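PDB 3N6X: putative glutathionylspermidine synthase from Methylobacillus flagellatus, which is of unproven function but, as a circularly permuted ATP-grasp protein, probably binds ATP and may ligate an amine to a carboxylate, as glutathionylspermidine synthases do. Local coordinates for residues 91-96 with 333-338; 221-226 with 275-280; 446-451 with 464-469. All coordinates share one frame; numbering follows the deposited sequence.

Contact 1. Residues 91-96 with 333-338; sequences AIQRVK and FYLGEE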
ATOM      1  N   ALA A  91       5.025   3.198  11.268  1.00 29.79           N
ATOM      2  CA  ALA A  91       4.037   3.496  10.215  1.00 29.11           C
ATOM      3  C   ALA A  91       3.072   4.609  10.634  1.00 30.99           C
ATOM      4  O   ALA A  91       2.794   5.499   9.833  1.00 28.60           O
ATOM      5  CB  ALA A  91       3.268   2.231   9.835  1.00 29.76           C
ATOM      6  N   ILE A  92       2.610   4.598  11.914  1.00 29.53           N
ATOM      7  CA  ILE A  92       1.703   5.636  12.442  1.00 29.77           C
ATOM      8  C   ILE A  92       2.413   6.999  12.467  1.00 34.10           C
ATOM      9  O   ILE A  92       1.817   8.017  12.093  1.00 33.99           O
ATOM     10  CB  ILE A  92       1.141   5.237  13.846  1.00 33.06           C
ATOM     11  CG1 ILE A  92       0.102   4.108  13.716  1.00 33.80           C
ATOM     12  CG2 ILE A  92       0.545   6.464  14.599  1.00 31.63           C
ATOM     13  CD1 ILE A  92      -0.213   3.354  15.036  1.00 34.33           C
ATOM     14  N   GLN A  93       3.695   7.010  12.895  1.00 30.24           N
ATOM     15  CA  GLN A  93       4.497   8.236  12.968  1.00 28.76           C
ATOM     16  C   GLN A  93       4.616   8.871  11.589  1.00 30.56           C
ATOM     17  O   GLN A  93       4.394  10.074  11.445  1.00 29.99           O
ATOM     18  CB  GLN A  93       5.898   7.932  13.543  1.00 28.99           C
ATOM     19  CG  GLN A  93       6.805   9.162  13.583  1.00 28.00           C
ATOM     20  CD  GLN A  93       8.246   8.807  13.738  1.00 37.02           C
ATOM     21  OE1 GLN A  93       8.851   8.152  12.886  1.00 34.29           O
ATOM     22  NE2 GLN A  93       8.840   9.274  14.805  1.00 27.24           N
ATOM     23  N   ARG A  94       4.936   8.039  10.564  1.00 25.46           N
ATOM     24  CA  ARG A  94       5.117   8.465   9.187  1.00 24.76           C
ATOM     25  C   ARG A  94       3.825   9.022   8.606  1.00 30.76           C
ATOM     26  O   ARG A  94       3.835  10.098   8.012  1.00 31.79           O
ATOM     27  CB  ARG A  94       5.634   7.294   8.339  1.00 24.32           C
ATOM     28  CG  ARG A  94       6.088   7.713   6.952  1.00 29.35           C
ATOM     29  CD  ARG A  94       6.632   6.544   6.155  1.00 27.47           C
ATOM     30  NE  ARG A  94       7.024   6.955   4.803  1.00 28.00           N
ATOM     31  CZ  ARG A  94       8.272   7.238   4.438  1.00 37.79           C
ATOM     32  NH1 ARG A  94       9.266   7.149   5.316  1.00 32.97           N
ATOM     33  NH2 ARG A  94       8.537   7.603   3.192  1.00 23.50           N
ATOM     34  N   VAL A  95       2.708   8.313   8.810  1.00 28.01           N
ATOM     35  CA  VAL A  95       1.400   8.725   8.306  1.00 27.26           C
ATOM     36  C   VAL A  95       0.890   9.987   9.004  1.00 30.98           C
ATOM     37  O   VAL A  95       0.340  10.861   8.331  1.00 31.35           O
ATOM     38  CB  VAL A  95       0.392   7.543   8.303  1.00 31.51           C
ATOM     39  CG1 VAL A  95      -1.042   8.014   8.026  1.00 31.64           C
ATOM     40  CG2 VAL A  95       0.818   6.495   7.285  1.00 30.97           C
ATOM     41  N   LYS A  96       1.184  10.157  10.319  1.00 27.40           N
ATOM     42  CA  LYS A  96       0.801  11.408  11.005  1.00 27.42           C
ATOM     43  C   LYS A  96       1.508  12.598  10.381  1.00 31.05           C
ATOM     44  O   LYS A  96       0.868  13.601  10.102  1.00 33.22           O
ATOM     45  CB  LYS A  96       1.080  11.349  12.516  1.00 30.05           C
ATOM     46  CG  LYS A  96       0.047  10.532  13.289  1.00 40.84           C
ATOM     47  CD  LYS A  96       0.479  10.327  14.746  1.00 48.03           C
ATOM     48  CE  LYS A  96      -0.659   9.850  15.621  1.00 53.62           C
ATOM     49  NZ  LYS A  96      -0.195   9.541  17.002  1.00 61.43           N
ATOM     50  N   PHE A 333      10.122  18.009  11.432  1.00 30.21           N
ATOM     51  CA  PHE A 333       9.450  19.315  11.460  1.00 29.52           C
ATOM     52  C   PHE A 333       8.090  19.298  12.202  1.00 34.32           C
ATOM     53  O   PHE A 333       7.863  20.137  13.067  1.00 35.32           O
ATOM     54  CB  PHE A 333       9.304  19.890  10.029  1.00 30.92           C
ATOM     55  CG  PHE A 333       8.729  21.294   9.962  1.00 32.27           C
ATOM     56  CD1 PHE A 333       9.530  22.408  10.226  1.00 33.58           C
ATOM     57  CD2 PHE A 333       7.393  21.505   9.622  1.00 32.97           C
ATOM     58  CE1 PHE A 333       9.001  23.706  10.157  1.00 32.83           C
ATOM     59  CE2 PHE A 333       6.868  22.799   9.555  1.00 34.33           C
ATOM     60  CZ  PHE A 333       7.677  23.893   9.826  1.00 31.74           C
ATOM     61  N   TYR A 334       7.191  18.372  11.853  1.00 29.35           N
ATOM     62  CA  TYR A 334       5.848  18.354  12.439  1.00 28.42           C
ATOM     63  C   TYR A 334       5.761  17.712  13.777  1.00 33.12           C
ATOM     64  O   TYR A 334       4.910  18.103  14.583  1.00 32.05           O
ATOM     65  CB  TYR A 334       4.825  17.705  11.477  1.00 27.78           C
ATOM     66  CG  TYR A 334       4.699  18.463  10.173  1.00 27.15           C
ATOM     67  CD1 TYR A 334       4.158  19.746  10.139  1.00 27.77           C
ATOM     68  CD2 TYR A 334       5.148  17.912   8.979  1.00 26.86           C
ATOM     69  CE1 TYR A 334       4.051  20.452   8.941  1.00 28.08           C
ATOM     70  CE2 TYR A 334       5.097  18.626   7.789  1.00 27.53           C
ATOM     71  CZ  TYR A 334       4.544  19.895   7.772  1.00 32.53           C
ATOM     72  OH  TYR A 334       4.458  20.571   6.587  1.00 32.22           O
ATOM     73  N   LEU A 335       6.548  16.654  14.001  1.00 31.26           N
ATOM     74  CA  LEU A 335       6.424  15.877  15.225  1.00 31.76           C
ATOM     75  C   LEU A 335       7.554  16.105  16.220  1.00 38.34           C
ATOM     76  O   LEU A 335       7.447  15.656  17.360  1.00 37.74           O
ATOM     77  CB  LEU A 335       6.289  14.382  14.894  1.00 31.51           C
ATOM     78  CG  LEU A 335       5.129  14.002  13.968  1.00 35.95           C
ATOM     79  CD1 LEU A 335       5.287  12.581  13.475  1.00 35.34           C
ATOM     80  CD2 LEU A 335       3.790  14.156  14.678  1.00 38.45           C
ATOM     81  N   GLY A 336       8.634  16.768  15.779  1.00 35.43           N
ATOM     82  CA  GLY A 336       9.811  17.007  16.612  1.00 35.48           C
ATOM     83  C   GLY A 336      10.481  15.718  17.045  1.00 40.18           C
ATOM     84  O   GLY A 336      11.034  15.641  18.144  1.00 40.71           O
ATOM     85  N   GLU A 337      10.418  14.680  16.179  1.00 35.67           N
ATOM     86  CA  GLU A 337      10.942  13.345  16.473  1.00 34.10           C
ATOM     87  C   GLU A 337      11.882  12.898  15.385  1.00 38.21           C
ATOM     88  O   GLU A 337      11.791  13.375  14.253  1.00 37.67           O
ATOM     89  CB  GLU A 337       9.783  12.320  16.540  1.00 34.66           C
ATOM     90  CG  GLU A 337       8.765  12.556  17.639  1.00 35.86           C
ATOM     91  CD  GLU A 337       7.560  11.624  17.599  1.00 52.63           C
ATOM     92  OE1 GLU A 337       7.456  10.799  16.658  1.00 38.93           O
ATOM     93  OE2 GLU A 337       6.717  11.723  18.516  1.00 46.09           O
ATOM     94  N   GLU A 338      12.708  11.897  15.690  1.00 34.63           N
ATOM     95  CA  GLU A 338      13.547  11.245  14.708  1.00 34.61           C
ATOM     96  C   GLU A 338      12.723  10.136  14.019  1.00 38.38           C
ATOM     97  O   GLU A 338      11.940   9.450  14.692  1.00 37.75           O
ATOM     98  CB  GLU A 338      14.796  10.640  15.391  1.00 36.27           C
ATOM     99  CG  GLU A 338      15.939  11.639  15.554  1.00 42.46           C
ATOM    100  CD  GLU A 338      16.439  12.233  14.248  1.00 62.89           C
ATOM    101  OE1 GLU A 338      17.010  11.478  13.424  1.00 53.98           O
ATOM    102  OE2 GLU A 338      16.214  13.446  14.029  1.00 52.79           O
TER

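Contact 2. Residues 221-226 with 275-280; sequences VLLTPG and RRIDDD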
ATOM      1  N   VAL A 221     -21.068   5.805   1.446  1.00 28.11           N
ATOM      2  CA  VAL A 221     -21.129   5.031   0.204  1.00 27.09           C
ATOM      3  C   VAL A 221     -19.699   4.824  -0.333  1.00 31.16           C
ATOM      4  O   VAL A 221     -18.783   5.546   0.065  1.00 30.85           O
ATOM      5  CB  VAL A 221     -22.058   5.675  -0.880  1.00 29.72           C
ATOM      6  CG1 VAL A 221     -23.486   5.873  -0.359  1.00 28.48           C
ATOM      7  CG2 VAL A 221     -21.477   6.985  -1.410  1.00 29.36           C
ATOM      8  N   LEU A 222     -19.513   3.838  -1.210  1.00 28.30           N
ATOM      9  CA  LEU A 222     -18.234   3.621  -1.878  1.00 28.71           C
ATOM     10  C   LEU A 222     -18.404   3.974  -3.366  1.00 33.22           C
ATOM     11  O   LEU A 222     -19.145   3.289  -4.082  1.00 32.02           O
ATOM     12  CB  LEU A 222     -17.748   2.166  -1.717  1.00 28.55           C
ATOM     13  CG  LEU A 222     -16.234   1.899  -1.990  1.00 32.21           C
ATOM     14  CD1 LEU A 222     -15.813   0.562  -1.406  1.00 31.62           C
ATOM     15  CD2 LEU A 222     -15.906   1.925  -3.492  1.00 31.31           C
ATOM     16  N   LEU A 223     -17.747   5.069  -3.821  1.00 29.96           N
ATOM     17  CA  LEU A 223     -17.809   5.484  -5.228  1.00 29.59           C
ATOM     18  C   LEU A 223     -16.762   4.723  -6.074  1.00 31.83           C
ATOM     19  O   LEU A 223     -15.562   4.858  -5.848  1.00 29.33           O
ATOM     20  CB  LEU A 223     -17.661   7.008  -5.355  1.00 29.26           C
ATOM     21  CG  LEU A 223     -17.520   7.600  -6.757  1.00 33.32           C
ATOM     22  CD1 LEU A 223     -18.810   7.433  -7.581  1.00 32.46           C
ATOM     23  CD2 LEU A 223     -17.128   9.064  -6.682  1.00 34.01           C
ATOM     24  N   THR A 224     -17.243   3.866  -6.988  1.00 29.15           N
ATOM     25  CA  THR A 224     -16.395   3.038  -7.849  1.00 30.06           C
ATOM     26  C   THR A 224     -16.439   3.507  -9.322  1.00 37.32           C
ATOM     27  O   THR A 224     -17.493   3.955  -9.795  1.00 36.80           O
ATOM     28  CB  THR A 224     -16.808   1.539  -7.734  1.00 31.34           C
ATOM     29  OG1 THR A 224     -15.913   0.745  -8.509  1.00 30.67           O
ATOM     30  CG2 THR A 224     -18.250   1.275  -8.213  1.00 27.91           C
ATOM     31  N   PRO A 225     -15.324   3.352 -10.092  1.00 35.79           N
ATOM     32  CA  PRO A 225     -15.400   3.648 -11.533  1.00 36.54           C
ATOM     33  C   PRO A 225     -16.272   2.624 -12.273  1.00 44.73           C
ATOM     34  O   PRO A 225     -16.873   2.952 -13.288  1.00 46.23           O
ATOM     35  CB  PRO A 225     -13.945   3.598 -11.992  1.00 38.08           C
ATOM     36  CG  PRO A 225     -13.247   2.771 -10.994  1.00 42.33           C
ATOM     37  CD  PRO A 225     -13.985   2.861  -9.700  1.00 37.24           C
ATOM     38  N   GLY A 226     -16.387   1.419 -11.713  1.00 43.34           N
ATOM     39  CA  GLY A 226     -17.200   0.349 -12.280  1.00 44.47           C
ATOM     40  C   GLY A 226     -16.411  -0.901 -12.622  1.00 54.23           C
ATOM     41  O   GLY A 226     -15.196  -0.969 -12.367  1.00 53.54           O
ATOM     42  N   ARG A 275     -13.927   7.273  -1.770  1.00 31.70           N
ATOM     43  CA  ARG A 275     -13.680   7.317  -3.215  1.00 32.67           C
ATOM     44  C   ARG A 275     -12.604   6.357  -3.681  1.00 36.58           C
ATOM     45  O   ARG A 275     -11.486   6.364  -3.154  1.00 36.14           O
ATOM     46  CB  ARG A 275     -13.438   8.768  -3.736  1.00 33.93           C
ATOM     47  CG  ARG A 275     -12.240   9.482  -3.136  1.00 41.43           C
ATOM     48  CD  ARG A 275     -11.427  10.216  -4.186  1.00 44.89           C
ATOM     49  NE  ARG A 275     -10.217  10.807  -3.608  1.00 43.90           N
ATOM     50  CZ  ARG A 275      -8.978  10.456  -3.950  1.00 62.09           C
ATOM     51  NH1 ARG A 275      -8.776   9.551  -4.901  1.00 45.28           N
ATOM     52  NH2 ARG A 275      -7.931  11.025  -3.360  1.00 51.70           N
ATOM     53  N   ARG A 276     -12.945   5.508  -4.653  1.00 32.29           N
ATOM     54  CA  ARG A 276     -11.974   4.610  -5.264  1.00 31.50           C
ATOM     55  C   ARG A 276     -11.776   5.011  -6.732  1.00 35.25           C
ATOM     56  O   ARG A 276     -11.506   4.178  -7.595  1.00 35.63           O
ATOM     57  CB  ARG A 276     -12.370   3.127  -5.077  1.00 29.02           C
ATOM     58  CG  ARG A 276     -12.290   2.643  -3.606  1.00 29.06           C
ATOM     59  CD  ARG A 276     -10.862   2.634  -3.030  1.00 32.51           C
ATOM     60  NE  ARG A 276      -9.997   1.669  -3.720  1.00 32.96           N
ATOM     61  CZ  ARG A 276      -9.760   0.438  -3.285  1.00 41.38           C
ATOM     62  NH1 ARG A 276     -10.271   0.024  -2.131  1.00 31.60           N
ATOM     63  NH2 ARG A 276      -9.002  -0.387  -3.994  1.00 26.08           N
ATOM     64  N   ILE A 277     -11.916   6.307  -6.990  1.00 32.46           N
ATOM     65  CA  ILE A 277     -11.715   6.937  -8.296  1.00 33.50           C
ATOM     66  C   ILE A 277     -10.621   8.004  -8.122  1.00 40.31           C
ATOM     67  O   ILE A 277     -10.556   8.625  -7.063  1.00 40.60           O
ATOM     68  CB  ILE A 277     -13.058   7.569  -8.795  1.00 36.35           C
ATOM     69  CG1 ILE A 277     -14.132   6.485  -9.025  1.00 36.40           C
ATOM     70  CG2 ILE A 277     -12.849   8.401 -10.041  1.00 38.21           C
ATOM     71  CD1 ILE A 277     -15.413   6.965  -9.618  1.00 44.48           C
ATOM     72  N   ASP A 278      -9.760   8.214  -9.144  1.00 37.91           N
ATOM     73  CA  ASP A 278      -8.720   9.251  -9.073  1.00 38.05           C
ATOM     74  C   ASP A 278      -9.342  10.635  -9.061  1.00 41.70           C
ATOM     75  O   ASP A 278     -10.398  10.834  -9.669  1.00 40.81           O
ATOM     76  CB  ASP A 278      -7.760   9.132 -10.262  1.00 41.04           C
ATOM     77  CG  ASP A 278      -6.814   7.950 -10.187  1.00 62.78           C
ATOM     78  OD1 ASP A 278      -6.284   7.676  -9.075  1.00 65.00           O
ATOM     79  OD2 ASP A 278      -6.537   7.347 -11.248  1.00 72.70           O
ATOM     80  N   ASP A 279      -8.676  11.608  -8.386  1.00 39.62           N
ATOM     81  CA  ASP A 279      -9.095  13.027  -8.330  1.00 41.05           C
ATOM     82  C   ASP A 279      -9.571  13.521  -9.669  1.00 46.15           C
ATOM     83  O   ASP A 279     -10.619  14.135  -9.762  1.00 46.96           O
ATOM     84  CB  ASP A 279      -7.903  13.921  -7.902  1.00 44.00           C
ATOM     85  CG  ASP A 279      -7.561  13.861  -6.447  1.00 51.89           C
ATOM     86  OD1 ASP A 279      -8.319  13.226  -5.687  1.00 53.37           O
ATOM     87  OD2 ASP A 279      -6.551  14.476  -6.054  1.00 54.52           O
ATOM     88  N   ASP A 280      -8.753  13.315 -10.698  1.00 43.99           N
ATOM     89  CA  ASP A 280      -8.980  13.782 -12.061  1.00 44.23           C
ATOM     90  C   ASP A 280     -10.345  13.433 -12.615  1.00 43.78           C
ATOM     91  O   ASP A 280     -10.827  14.125 -13.505  1.00 43.51           O
ATOM     92  CB  ASP A 280      -7.900  13.203 -12.986  1.00 47.39           C
ATOM     93  CG  ASP A 280      -6.660  14.036 -13.072  1.00 71.59           C
ATOM     94  OD1 ASP A 280      -6.767  15.272 -12.934  1.00 75.17           O
ATOM     95  OD2 ASP A 280      -5.583  13.465 -13.358  1.00 84.21           O
TER

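Contact 3. Residues 446-451 with 464-469; sequences LCRVAL and GGTKDT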
ATOM      1  N   LEU A 446      -0.442  -7.100   3.549  1.00 40.17           N
ATOM      2  CA  LEU A 446      -0.328  -7.849   2.324  1.00 40.05           C
ATOM      3  C   LEU A 446       1.151  -8.184   2.142  1.00 44.06           C
ATOM      4  O   LEU A 446       1.982  -7.297   2.191  1.00 44.20           O
ATOM      5  CB  LEU A 446      -0.850  -7.027   1.121  1.00 40.15           C
ATOM      6  CG  LEU A 446      -0.536  -7.607  -0.284  1.00 43.70           C
ATOM      7  CD1 LEU A 446      -1.177  -8.987  -0.476  1.00 42.98           C
ATOM      8  CD2 LEU A 446      -0.977  -6.665  -1.370  1.00 44.88           C
ATOM      9  N   CYS A 447       1.480  -9.458   2.008  1.00 41.85           N
ATOM     10  CA  CYS A 447       2.851  -9.858   1.756  1.00 41.24           C
ATOM     11  C   CYS A 447       2.970 -10.390   0.345  1.00 45.20           C
ATOM     12  O   CYS A 447       2.195 -11.252  -0.052  1.00 44.06           O
ATOM     13  CB  CYS A 447       3.328 -10.877   2.781  1.00 41.07           C
ATOM     14  SG  CYS A 447       4.997 -11.498   2.478  1.00 44.77           S
ATOM     15  N   ARG A 448       3.900  -9.832  -0.431  1.00 43.17           N
ATOM     16  CA  ARG A 448       4.141 -10.241  -1.813  1.00 42.93           C
ATOM     17  C   ARG A 448       5.471 -10.942  -1.903  1.00 48.95           C
ATOM     18  O   ARG A 448       6.418 -10.560  -1.206  1.00 48.34           O
ATOM     19  CB  ARG A 448       4.098  -9.043  -2.751  1.00 41.30           C
ATOM     20  CG  ARG A 448       2.710  -8.439  -2.899  1.00 49.29           C
ATOM     21  CD  ARG A 448       2.735  -7.240  -3.813  1.00 58.61           C
ATOM     22  NE  ARG A 448       3.337  -6.070  -3.168  1.00 77.05           N
ATOM     23  CZ  ARG A 448       4.055  -5.151  -3.810  1.00 95.05           C
ATOM     24  NH1 ARG A 448       4.272  -5.260  -5.116  1.00 83.20           N
ATOM     25  NH2 ARG A 448       4.548  -4.109  -3.154  1.00 81.33           N
ATOM     26  N   VAL A 449       5.540 -12.010  -2.708  1.00 47.45           N
ATOM     27  CA  VAL A 449       6.763 -12.815  -2.821  1.00 48.31           C
ATOM     28  C   VAL A 449       7.264 -12.910  -4.272  1.00 53.52           C
ATOM     29  O   VAL A 449       6.461 -13.083  -5.196  1.00 52.50           O
ATOM     30  CB  VAL A 449       6.596 -14.220  -2.143  1.00 51.62           C
ATOM     31  CG1 VAL A 449       5.445 -15.011  -2.760  1.00 51.04           C
ATOM     32  CG2 VAL A 449       7.897 -15.024  -2.182  1.00 51.41           C
ATOM     33  N   ALA A 450       8.592 -12.763  -4.464  1.00 51.41           N
ATOM     34  CA  ALA A 450       9.239 -12.920  -5.772  1.00 52.13           C
ATOM     35  C   ALA A 450       9.647 -14.392  -5.906  1.00 56.43           C
ATOM     36  O   ALA A 450      10.668 -14.811  -5.346  1.00 55.78           O
ATOM     37  CB  ALA A 450      10.466 -12.013  -5.867  1.00 52.91           C
ATOM     38  N   LEU A 451       8.784 -15.193  -6.554  1.00 54.13           N
ATOM     39  CA  LEU A 451       8.927 -16.652  -6.664  1.00 54.83           C
ATOM     40  C   LEU A 451      10.159 -17.137  -7.443  1.00 62.30           C
ATOM     41  O   LEU A 451      10.785 -18.114  -7.025  1.00 61.51           O
ATOM     42  CB  LEU A 451       7.629 -17.292  -7.212  1.00 54.33           C
ATOM     43  CG  LEU A 451       6.357 -17.069  -6.348  1.00 57.73           C
ATOM     44  CD1 LEU A 451       5.094 -17.305  -7.150  1.00 57.06           C
ATOM     45  CD2 LEU A 451       6.373 -17.939  -5.103  1.00 58.91           C
ATOM     46  N   GLY A 464       5.410 -13.057  -9.588  1.00 78.36           N
ATOM     47  CA  GLY A 464       5.036 -12.563  -8.268  1.00 76.55           C
ATOM     48  C   GLY A 464       3.834 -13.268  -7.674  1.00 75.59           C
ATOM     49  O   GLY A 464       2.860 -13.546  -8.380  1.00 75.72           O
ATOM     50  N   GLY A 465       3.903 -13.542  -6.370  1.00 67.34           N
ATOM     51  CA  GLY A 465       2.821 -14.189  -5.633  1.00 65.01           C
ATOM     52  C   GLY A 465       2.536 -13.541  -4.291  1.00 62.80           C
ATOM     53  O   GLY A 465       3.144 -12.527  -3.953  1.00 61.87           O
ATOM     54  N   THR A 466       1.589 -14.111  -3.516  1.00 55.78           N
ATOM     55  CA  THR A 466       1.273 -13.594  -2.174  1.00 53.54           C
ATOM     56  C   THR A 466       1.398 -14.648  -1.083  1.00 53.82           C
ATOM     57  O   THR A 466       1.428 -15.853  -1.359  1.00 52.24           O
ATOM     58  CB  THR A 466      -0.089 -12.903  -2.112  1.00 58.93           C
ATOM     59  OG1 THR A 466      -1.111 -13.857  -2.360  1.00 61.76           O
ATOM     60  CG2 THR A 466      -0.199 -11.723  -3.062  1.00 57.91           C
ATOM     61  N   LYS A 467       1.486 -14.174   0.162  1.00 48.09           N
ATOM     62  CA  LYS A 467       1.581 -14.980   1.369  1.00 45.73           C
ATOM     63  C   LYS A 467       0.651 -14.380   2.392  1.00 47.35           C
ATOM     64  O   LYS A 467       0.305 -13.200   2.290  1.00 47.88           O
ATOM     65  CB  LYS A 467       3.012 -14.927   1.931  1.00 46.52           C
ATOM     66  CG  LYS A 467       4.026 -15.755   1.176  1.00 45.56           C
ATOM     67  CD  LYS A 467       5.392 -15.564   1.781  1.00 48.94           C
ATOM     68  CE  LYS A 467       6.404 -16.542   1.242  1.00 59.46           C
ATOM     69  NZ  LYS A 467       6.512 -17.746   2.103  1.00 61.52           N
ATOM     70  N   ASP A 468       0.288 -15.156   3.410  1.00 41.06           N
ATOM     71  CA  ASP A 468      -0.466 -14.651   4.550  1.00 39.21           C
ATOM     72  C   ASP A 468       0.562 -14.056   5.510  1.00 39.84           C
ATOM     73  O   ASP A 468       1.670 -14.581   5.606  1.00 41.00           O
ATOM     74  CB  ASP A 468      -1.222 -15.810   5.238  1.00 40.57           C
ATOM     75  CG  ASP A 468      -2.146 -15.412   6.380  1.00 39.59           C
ATOM     76  OD1 ASP A 468      -2.355 -14.189   6.585  1.00 38.05           O
ATOM     77  OD2 ASP A 468      -2.668 -16.318   7.062  1.00 39.77           O
ATOM     78  N   THR A 469       0.229 -12.949   6.178  1.00 33.84           N
ATOM     79  CA  THR A 469       1.131 -12.337   7.163  1.00 32.78           C
ATOM     80  C   THR A 469       0.547 -12.530   8.543  1.00 35.52           C
ATOM     81  O   THR A 469      -0.568 -12.060   8.824  1.00 32.93           O
ATOM     82  CB  THR A 469       1.386 -10.835   6.852  1.00 37.14           C
ATOM     83  OG1 THR A 469       1.813 -10.700   5.505  1.00 34.25           O
ATOM     84  CG2 THR A 469       2.422 -10.204   7.790  1.00 31.65           C
TER
HETATM   85  O   HOH W   1      -1.321 -11.162   2.578  1.00 54.30           O

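Contact 1. Residues 91-96 with 333-338
Gln93 lays its CG against the methyl CD1 of Leu335, 3.7 Å away, the two side chains crossing at a slant. The same methyl also rests on the backbone O of Gln93, so Leu335 packs on the base of the glutamine as well as on its stem. With CG anti to the backbone N (chi1 177°) and the chain extended beyond it, Gln93 reaches past the end of helix 327-335, where Gly336 leaves the helix with positive phi. Gln93 NE2 gives a nearly straight bond of 2.8 Å to Glu337 OE1, which lies in the amide plane and is met on its anti side. Gln93 NE2 gives a second, more bent bond of 3.1 Å to Glu338 O, the donor standing above that carbonyl's plane. Gln93 OE1 accepts from Ile340 N, so both ends of the amide are engaged and its rotation is fixed. Gln93 thus bridges its helix to the turn after helix 327-335, at the surface. The carboxylate of Glu338 turns back to Arg332. Leu335 also packs on Ala97 and Met100 of helix 81-105, and Tyr334 hydrogen-bonds Asp104; Ile92 and Lys96 of this helix lean on strand 439-441.

Contact 2. Residues 221-226 with 275-280
Ile277 directs its CB toward residues 221-226, and the branch that does the touching is CG1, anti to the carbonyl carbon (chi1 -64°). Ile277 CG1 lies 3.5 Å from Pro225 N and almost as near Pro225 CD, the isoleucine and the proline ring sliding past each other in opposite directions. Beyond it, the tip methyl Ile277 CD1 settles 3.6 Å from Leu223 CG, with both leucine methyls slightly farther off, and equally near the carbonyl carbon of Thr224. An alanine here would probably open a gap beside Leu223 CG and the Pro225 ring, where CG1 and CD1 now pack. Two residues before Ile277, Arg275 pairs in parallel with Leu223, and Arg276 N bonds Leu223 O at 2.9 Å, nearly in line with the carbonyl. This is where neighbouring parallel strands 220-223 and 268-275 of a mixed sheet give way to loops at their C-terminal ends. Strand 220-223, helix 232-242 and the parallel neighbour strand 245-247 form a beta-alpha-beta unit, the helix packing on Leu222 through Ile238. Across from that leucine, Arg276 CG sits 3.7 Å from Leu222 CD2, after which the arginine bends at chi2 and chi3 and carries its guanidinium away to Glu234 and Tyr274. Arg275 braces the departing loop: Arg275 NH1 donates to Ile277 O at 2.9 Å, while NE and NH2 bond Asn311 O and Ala312 O. Asp279 OD1 lies over a face of that guanidinium, 3.2 Å from Arg275 NH2, a pairing of charges without a directed N-H.

Contact 3. Residues 446-451 with 464-469
Cys447 and Val449 join strand 446-450 to strand 464-471 through three backbone hydrogen bonds. The two are adjacent antiparallel strands of a mixed sheet, consecutive in the chain and joined by a long loop, with strand 423-435 on the other side of 446-450. Val449 and Gly465 form an antiparallel hydrogen-bonded pair, with Val449 N to Gly465 O at 2.7 Å and Gly465 N to Val449 O at 2.9 Å. Farther along, Lys467 N donates to Cys447 O at 3.0 Å. CA-H...O contacts run beside these bonds, among them Thr466 CA to Cys447 O and Arg448 CA to Gly465 O. Apolar packing fills the face that carries Cys447, Val449 and Lys467. The lysine's aliphatic stem does the work: its CB and CD both lie against Cys447 SG, and Lys467 CE comes to 4.0 Å from Val449 CG2, the two side chains crossing at about a right angle. Val449 CG1, set between the backbone N and the carbonyl carbon (chi1 59°), lies 3.6 Å from Gly465 C. Gly465 leaves the room that Leu451 CD1 uses, 4.0 Å from Gly465 N; a CB there would run close against that methyl. On the other face, Leu446 CD1 meets Thr466 CG2 at 3.9 Å. The polar ends find partners beyond the two strands: Arg448 pairs with Asp428, and Thr469 OG1 bonds Ala445 O. Lys467 NZ reaches Asp73 and the carbonyl oxygens of Val75 and Pro415. The buried ammonium thus has an anion and two carbonyls around it, which would probably favour its charged form, while its stem covers Cys447 and Val449 on that face of the sheet.

Overall arrangement
The three contacts lie far apart, their centres 27 to 29 Å from one another, and no two touch. Contact 2 is nested within the span of more than 230 residues closed by contact 1; contact 3 follows both, near the C-terminus. Contact 1 joins helix 81-105 to the end of helix 327-335 and the turn after it, at the surface, on the opposite side of the chain's centre from contact 3. Strand 423-435, beside 446-450, also pairs with 439-441, on which helix 81-105 packs, so contacts 1 and 3 are connected through one sheet. Contacts 2 and 3, by contrast, are buried local pairings in different mixed sheets of a fold consistent with ATP-grasp, parallel in one and antiparallel in the other.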